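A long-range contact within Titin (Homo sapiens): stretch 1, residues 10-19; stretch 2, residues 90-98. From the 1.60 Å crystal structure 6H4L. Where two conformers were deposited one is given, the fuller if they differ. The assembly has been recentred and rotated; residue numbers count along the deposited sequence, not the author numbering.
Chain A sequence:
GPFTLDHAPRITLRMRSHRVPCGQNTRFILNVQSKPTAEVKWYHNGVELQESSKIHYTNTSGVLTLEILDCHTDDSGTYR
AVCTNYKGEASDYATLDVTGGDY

Stretch 1 10-19: RITLRMRSHR
Stretch 2, residues 90-98: ASDYATLDV

Residues 10-19 and 90-98 of titin lie side by side, their end-to-end directions only 3° apart, and bury 693 Å² between them although at least 77 residues separate any touching pair. Stretch 2 is extended throughout, with phi between -87° and -156° and psi between 109° and 166°. Stretch 1 is less regular: strand at Arg10 and Ile11, a corner at Thr12 (phi/psi -102°/-17°), then an irregular run that regains strand form at His18 (-155°/173°) and Arg19 (-107°/155°). The CA atoms of Arg10 and Ala90 are 5.9 Å apart, those of Arg14 and Asp92 6.6 Å, and those of Ser17 and Thr95 4.7 Å.

Backbone pairing is confined to the C-terminal end, where His18 and Leu96 (CA-CA 5.5 Å) and Arg19 and Asp97 (CA-CA 4.6 Å) form parallel bridges. His18 N donates to Thr95 O at 3.1 Å and Asp97 N donates to His18 O at 3.0 Å, so His18 uses both its amide and its carbonyl toward the partner strand. CA-H...O contacts supplement this ladder: Ser17 CA to Thr95 O at 3.3 Å, Leu96 CA to His18 O at 3.6 Å, and Arg19 CA to Asp97 O at 3.1 Å. Just before the bridges a side chain replaces the main chain as acceptor: Ser17 (chi1 m) receives Thr95 N on its OG at 3.1 Å. Thr95 has chi1 p, and its OG1 lies 3.2 Å from Ser17 OG.

Farther back, where the chains are wider apart, Asp92 spans the gap. Its CA-to-CB bond points toward stretch 1, and with chi1 t and chi2 32° its carboxylate serves two donors. OD2 accepts a short hydrogen bond of 2.6 Å from Met15 N, while OD1 forms a salt bridge with Arg14 NH1 at 3.1 Å. The same NH1 donates to Ser91 O at 3.0 Å; both acceptors lie near the guanidinium plane, as its N-H geometry favours. Arg14 starts out sideways and reaches them through chi1-chi3 of m, t, t and chi4 of -100°. A water lies 2.8 Å from Asp92 OD1 and 2.9 Å from Met15 O, close enough to link the two.

Apolar contacts fill the spaces around these polar links. Ile11 (m, t) points toward stretch 2, its CG1 3.9 Å from Ala90 CB and its CD1 3.7 Å from Asp92 CB. Met15 (m, t, m) is buried and also points toward its partner, placing CB 3.8 Å from Ala94 CB and CE 3.8 Å from Tyr93 CA.

His18 and Leu96 project to the same face of the sheet. Leu96 (t, p) sets CD1 over the imidazole face, 4.1 Å from the centroid of the His18 ring, in a CH-pi contact. The ring, at chi1 p and chi2 -77°, is steadied by a hydrogen bond from His18 ND1 to Arg16 O at 2.9 Å. Arg19 and Asp97 occupy the other face, with Arg19 CG 4.1 Å from Asp97 CB; the Arg19 side chain is not modelled beyond CG.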

ATOM      1  N   ARG A  10      11.163  -7.577  -3.303  1.00 19.73           N
ATOM      2  CA  ARG A  10      11.355  -7.859  -1.890  1.00 21.48           C
ATOM      3  C   ARG A  10      11.029  -6.590  -1.108  1.00 21.87           C
ATOM      4  O   ARG A  10      11.466  -5.489  -1.461  1.00 20.87           O
ATOM      5  CB  ARG A  10      12.778  -8.334  -1.602  1.00 30.88           C
ATOM      6  CG  ARG A  10      13.836  -7.443  -2.167  1.00 30.44           C
ATOM      7  CD  ARG A  10      15.197  -8.159  -2.244  1.00 37.51           C
ATOM      8  NE  ARG A  10      16.203  -7.239  -2.754  1.00 37.64           N
ATOM      9  CZ  ARG A  10      17.121  -7.541  -3.662  1.00 38.45           C
ATOM     10  NH1 ARG A  10      17.192  -8.767  -4.167  1.00 36.91           N
ATOM     11  NH2 ARG A  10      17.973  -6.607  -4.055  1.00 42.32           N
ATOM     12  N   ILE A  11      10.236  -6.745  -0.061  1.00 19.60           N
ATOM     13  CA  ILE A  11       9.812  -5.596   0.719  1.00 18.64           C
ATOM     14  C   ILE A  11      10.776  -5.428   1.877  1.00 21.59           C
ATOM     15  O   ILE A  11      10.946  -6.339   2.689  1.00 28.38           O
ATOM     16  CB  ILE A  11       8.366  -5.773   1.191  1.00 20.75           C
ATOM     17  CG1 ILE A  11       7.442  -5.820  -0.036  1.00 20.91           C
ATOM     18  CG2 ILE A  11       7.967  -4.642   2.171  1.00 22.99           C
ATOM     19  CD1 ILE A  11       6.000  -6.168   0.255  1.00 26.05           C
ATOM     20  N   THR A  12      11.427  -4.269   1.923  1.00 20.25           N
ATOM     21  CA  THR A  12      12.446  -4.001   2.935  1.00 22.56           C
ATOM     22  C   THR A  12      11.972  -3.112   4.091  1.00 24.70           C
ATOM     23  O   THR A  12      12.629  -3.043   5.133  1.00 27.90           O
ATOM     24  CB  THR A  12      13.703  -3.363   2.318  1.00 26.41           C
ATOM     25  OG1 THR A  12      13.373  -2.068   1.801  1.00 28.70           O
ATOM     26  CG2 THR A  12      14.278  -4.250   1.210  1.00 28.05           C
ATOM     27  N   LEU A  13      10.861  -2.407   3.893  1.00 21.85           N
ATOM     28  CA  LEU A  13      10.232  -1.629   4.957  1.00 24.47           C
ATOM     29  C   LEU A  13       8.743  -1.899   4.864  1.00 20.80           C
ATOM     30  O   LEU A  13       8.129  -1.663   3.816  1.00 22.17           O
ATOM     31  CB  LEU A  13      10.464  -0.123   4.793  1.00 22.13           C
ATOM     32  CG  LEU A  13       9.623   0.699   5.784  1.00 26.90           C
ATOM     33  CD1 LEU A  13      10.184   0.548   7.189  1.00 31.55           C
ATOM     34  CD2 LEU A  13       9.544   2.157   5.375  1.00 34.23           C
ATOM     35  N   ARG A  14       8.173  -2.410   5.947  1.00 24.75           N
ATOM     36  CA  ARG A  14       6.783  -2.838   5.907  1.00 22.98           C
ATOM     37  C   ARG A  14       5.847  -1.777   6.469  1.00 22.46           C
ATOM     38  O   ARG A  14       6.248  -0.949   7.286  1.00 24.68           O
ATOM     39  CB  ARG A  14       6.614  -4.157   6.663  1.00 29.92           C
ATOM     40  CG  ARG A  14       7.379  -5.312   6.000  1.00 30.26           C
ATOM     41  CD  ARG A  14       6.804  -6.687   6.321  1.00 41.63           C
ATOM     42  NE  ARG A  14       7.402  -7.721   5.469  1.00 42.35           N
ATOM     43  CZ  ARG A  14       6.823  -8.236   4.386  1.00 42.23           C
ATOM     44  NH1 ARG A  14       5.614  -7.834   4.020  1.00 37.31           N
ATOM     45  NH2 ARG A  14       7.447  -9.167   3.674  1.00 43.44           N
ATOM     46  N   MET A  15       4.598  -1.809   6.011  1.00 23.29           N
ATOM     47  CA  MET A  15       3.576  -0.908   6.528  1.00 22.16           C
ATOM     48  C   MET A  15       3.341  -1.065   8.022  1.00 29.23           C
ATOM     49  O   MET A  15       3.538  -2.142   8.590  1.00 29.07           O
ATOM     50  CB  MET A  15       2.262  -1.138   5.796  1.00 25.36           C
ATOM     51  CG  MET A  15       2.237  -0.578   4.389  1.00 26.41           C
ATOM     52  SD  MET A  15       0.600  -0.840   3.665  1.00 33.87           S
ATOM     53  CE  MET A  15       0.843  -2.570   3.343  1.00 16.23           C
ATOM     54  N   ARG A  16       2.893   0.023   8.640  1.00 23.95           N
ATOM     55  CA  ARG A  16       2.618   0.066  10.069  1.00 24.71           C
ATOM     56  C   ARG A  16       1.125   0.125  10.323  1.00 29.63           C
ATOM     57  O   ARG A  16       0.446   1.022   9.835  1.00 30.75           O
ATOM     58  CB  ARG A  16       3.233   1.323  10.692  1.00 35.53           C
ATOM     59  CG  ARG A  16       4.749   1.317  10.784  1.00 49.54           C
ATOM     60  CD  ARG A  16       5.197   1.304  12.241  1.00 62.29           C
ATOM     61  NE  ARG A  16       6.643   1.446  12.378  1.00 72.59           N
ATOM     62  CZ  ARG A  16       7.281   2.612  12.365  1.00 79.30           C
ATOM     63  NH1 ARG A  16       6.597   3.737  12.217  1.00 85.65           N
ATOM     64  NH2 ARG A  16       8.602   2.656  12.501  1.00 75.93           N
ATOM     65  N   SER A  17       0.616  -0.811  11.113  1.00 29.78           N
ATOM     66  CA  SER A  17      -0.769  -0.724  11.549  1.00 30.82           C
ATOM     67  C   SER A  17      -0.905   0.502  12.441  1.00 33.65           C
ATOM     68  O   SER A  17      -0.074   0.739  13.315  1.00 36.26           O
ATOM     69  CB  SER A  17      -1.183  -1.997  12.296  1.00 36.75           C
ATOM     70  OG  SER A  17      -1.118  -3.133  11.439  1.00 34.20           O
ATOM     71  N   HIS A  18      -1.943   1.296  12.222  1.00 29.43           N
ATOM     72  CA  HIS A  18      -2.091   2.502  13.017  1.00 33.99           C
ATOM     73  C   HIS A  18      -3.520   3.013  13.135  1.00 34.48           C
ATOM     74  O   HIS A  18      -4.448   2.508  12.500  1.00 33.49           O
ATOM     75  CB  HIS A  18      -1.159   3.616  12.512  1.00 37.92           C
ATOM     76  CG  HIS A  18      -1.480   4.102  11.133  1.00 34.76           C
ATOM     77  ND1 HIS A  18      -1.143   3.396   9.998  1.00 34.04           N
ATOM     78  CD2 HIS A  18      -2.098   5.229  10.704  1.00 34.75           C
ATOM     79  CE1 HIS A  18      -1.545   4.062   8.930  1.00 31.22           C
ATOM     80  NE2 HIS A  18      -2.124   5.178   9.330  1.00 33.84           N
ATOM     81  N   ARG A  19      -3.668   4.025  13.978  1.00 34.18           N
ATOM     82  CA  ARG A  19      -4.951   4.662  14.229  1.00 37.09           C
ATOM     83  C   ARG A  19      -4.948   6.027  13.571  1.00 44.47           C
ATOM     84  O   ARG A  19      -3.890   6.619  13.345  1.00 41.58           O
ATOM     85  CB  ARG A  19      -5.180   4.832  15.731  1.00 41.07           C
ATOM     86  CG  ARG A  19      -5.256   3.536  16.512  1.00 50.37           C
ATOM     87  N   ALA A  90       5.699  -9.998  -4.023  1.00 18.71           N
ATOM     88  CA  ALA A  90       5.798  -9.803  -2.587  1.00 17.60           C
ATOM     89  C   ALA A  90       4.550  -9.065  -2.176  1.00 19.86           C
ATOM     90  O   ALA A  90       3.992  -8.309  -2.967  1.00 22.67           O
ATOM     91  CB  ALA A  90       7.007  -8.960  -2.254  1.00 20.71           C
ATOM     92  N   SER A  91       4.127  -9.261  -0.936  1.00 18.84           N
ATOM     93  CA  SER A  91       2.926  -8.571  -0.467  1.00 18.10           C
ATOM     94  C   SER A  91       3.092  -8.178   0.982  1.00 20.61           C
ATOM     95  O   SER A  91       3.857  -8.799   1.730  1.00 24.33           O
ATOM     96  CB  SER A  91       1.693  -9.462  -0.635  1.00 20.60           C
ATOM     97  OG  SER A  91       0.506  -8.724  -0.347  1.00 24.81           O
ATOM     98  N   ASP A  92       2.385  -7.123   1.381  1.00 17.86           N
ATOM     99  CA  ASP A  92       2.441  -6.643   2.756  1.00 21.91           C
ATOM    100  C   ASP A  92       1.045  -6.159   3.094  1.00 20.43           C
ATOM    101  O   ASP A  92       0.300  -5.754   2.207  1.00 21.46           O
ATOM    102  CB  ASP A  92       3.432  -5.483   2.864  1.00 21.05           C
ATOM    103  CG  ASP A  92       3.654  -5.016   4.293  1.00 26.98           C
ATOM    104  OD1 ASP A  92       3.594  -5.832   5.236  1.00 29.43           O
ATOM    105  OD2 ASP A  92       3.901  -3.810   4.466  1.00 34.93           O
ATOM    106  N   TYR A  93       0.677  -6.229   4.368  1.00 19.91           N
ATOM    107  CA  TYR A  93      -0.629  -5.726   4.775  1.00 22.34           C
ATOM    108  C   TYR A  93      -0.552  -5.140   6.172  1.00 27.01           C
ATOM    109  O   TYR A  93       0.340  -5.475   6.946  1.00 28.26           O
ATOM    110  CB  TYR A  93      -1.683  -6.830   4.713  1.00 25.56           C
ATOM    111  CG  TYR A  93      -1.457  -7.959   5.693  1.00 28.44           C
ATOM    112  CD1 TYR A  93      -1.969  -7.903   6.981  1.00 37.82           C
ATOM    113  CD2 TYR A  93      -0.731  -9.082   5.325  1.00 29.60           C
ATOM    114  CE1 TYR A  93      -1.765  -8.936   7.880  1.00 48.00           C
ATOM    115  CE2 TYR A  93      -0.523 -10.125   6.218  1.00 40.00           C
ATOM    116  CZ  TYR A  93      -1.039 -10.043   7.493  1.00 47.07           C
ATOM    117  OH  TYR A  93      -0.834 -11.071   8.386  1.00 54.82           O
ATOM    118  N   ALA A  94      -1.499  -4.262   6.482  1.00 22.86           N
ATOM    119  CA  ALA A  94      -1.568  -3.625   7.784  1.00 24.52           C
ATOM    120  C   ALA A  94      -3.002  -3.187   8.019  1.00 28.20           C
ATOM    121  O   ALA A  94      -3.814  -3.152   7.095  1.00 27.94           O
ATOM    122  CB  ALA A  94      -0.618  -2.420   7.847  1.00 26.89           C
ATOM    123  N   THR A  95      -3.304  -2.840   9.263  0.67 26.97           N
ATOM    124  CA  THR A  95      -4.659  -2.456   9.625  0.67 27.87           C
ATOM    125  C   THR A  95      -4.779  -0.964   9.875  0.67 33.13           C
ATOM    126  O   THR A  95      -3.874  -0.336  10.419  0.67 32.65           O
ATOM    127  CB  THR A  95      -5.132  -3.197  10.884  0.67 33.34           C
ATOM    128  OG1 THR A  95      -4.291  -2.847  11.990  0.67 40.67           O
ATOM    129  CG2 THR A  95      -5.095  -4.697  10.668  0.67 30.60           C
ATOM    130  N   LEU A  96      -5.909  -0.404   9.463  1.00 30.80           N
ATOM    131  CA  LEU A  96      -6.265   0.958   9.832  1.00 31.80           C
ATOM    132  C   LEU A  96      -7.403   0.928  10.840  1.00 35.72           C
ATOM    133  O   LEU A  96      -8.403   0.238  10.640  1.00 35.91           O
ATOM    134  CB  LEU A  96      -6.711   1.750   8.606  1.00 30.25           C
ATOM    135  CG  LEU A  96      -6.964   3.234   8.884  1.00 33.94           C
ATOM    136  CD1 LEU A  96      -5.683   3.934   9.334  1.00 33.06           C
ATOM    137  CD2 LEU A  96      -7.569   3.916   7.666  1.00 34.55           C
ATOM    138  N   ASP A  97      -7.248   1.676  11.926  1.00 31.96           N
ATOM    139  CA  ASP A  97      -8.338   1.871  12.871  1.00 36.40           C
ATOM    140  C   ASP A  97      -8.686   3.342  12.928  1.00 35.49           C
ATOM    141  O   ASP A  97      -7.918   4.153  13.443  1.00 41.97           O
ATOM    142  CB  ASP A  97      -7.960   1.357  14.260  1.00 41.15           C
ATOM    143  CG  ASP A  97      -7.984  -0.157  14.347  1.00 71.00           C
ATOM    144  OD1 ASP A  97      -8.938  -0.771  13.820  1.00 80.23           O
ATOM    145  OD2 ASP A  97      -7.045  -0.734  14.934  1.00 79.06           O
ATOM    146  N   VAL A  98      -9.846   3.687  12.381  1.00 43.38           N
ATOM    147  CA  VAL A  98     -10.328   5.060  12.435  1.00 42.95           C
ATOM    148  C   VAL A  98     -11.093   5.276  13.739  1.00 46.54           C
ATOM    149  O   VAL A  98     -12.125   4.652  13.979  1.00 51.02           O
ATOM    150  CB  VAL A  98     -11.209   5.392  11.216  1.00 42.97           C
ATOM    151  CG1 VAL A  98     -11.536   6.877  11.184  1.00 42.36           C
ATOM    152  CG2 VAL A  98     -10.503   4.980   9.934  1.00 40.35           C
TER
HETATM  153  O   HOH W   1       6.556 -10.847   0.907  1.00 32.19           O
HETATM  154  O   HOH W   2       3.297  -4.892   7.849  1.00 32.25           O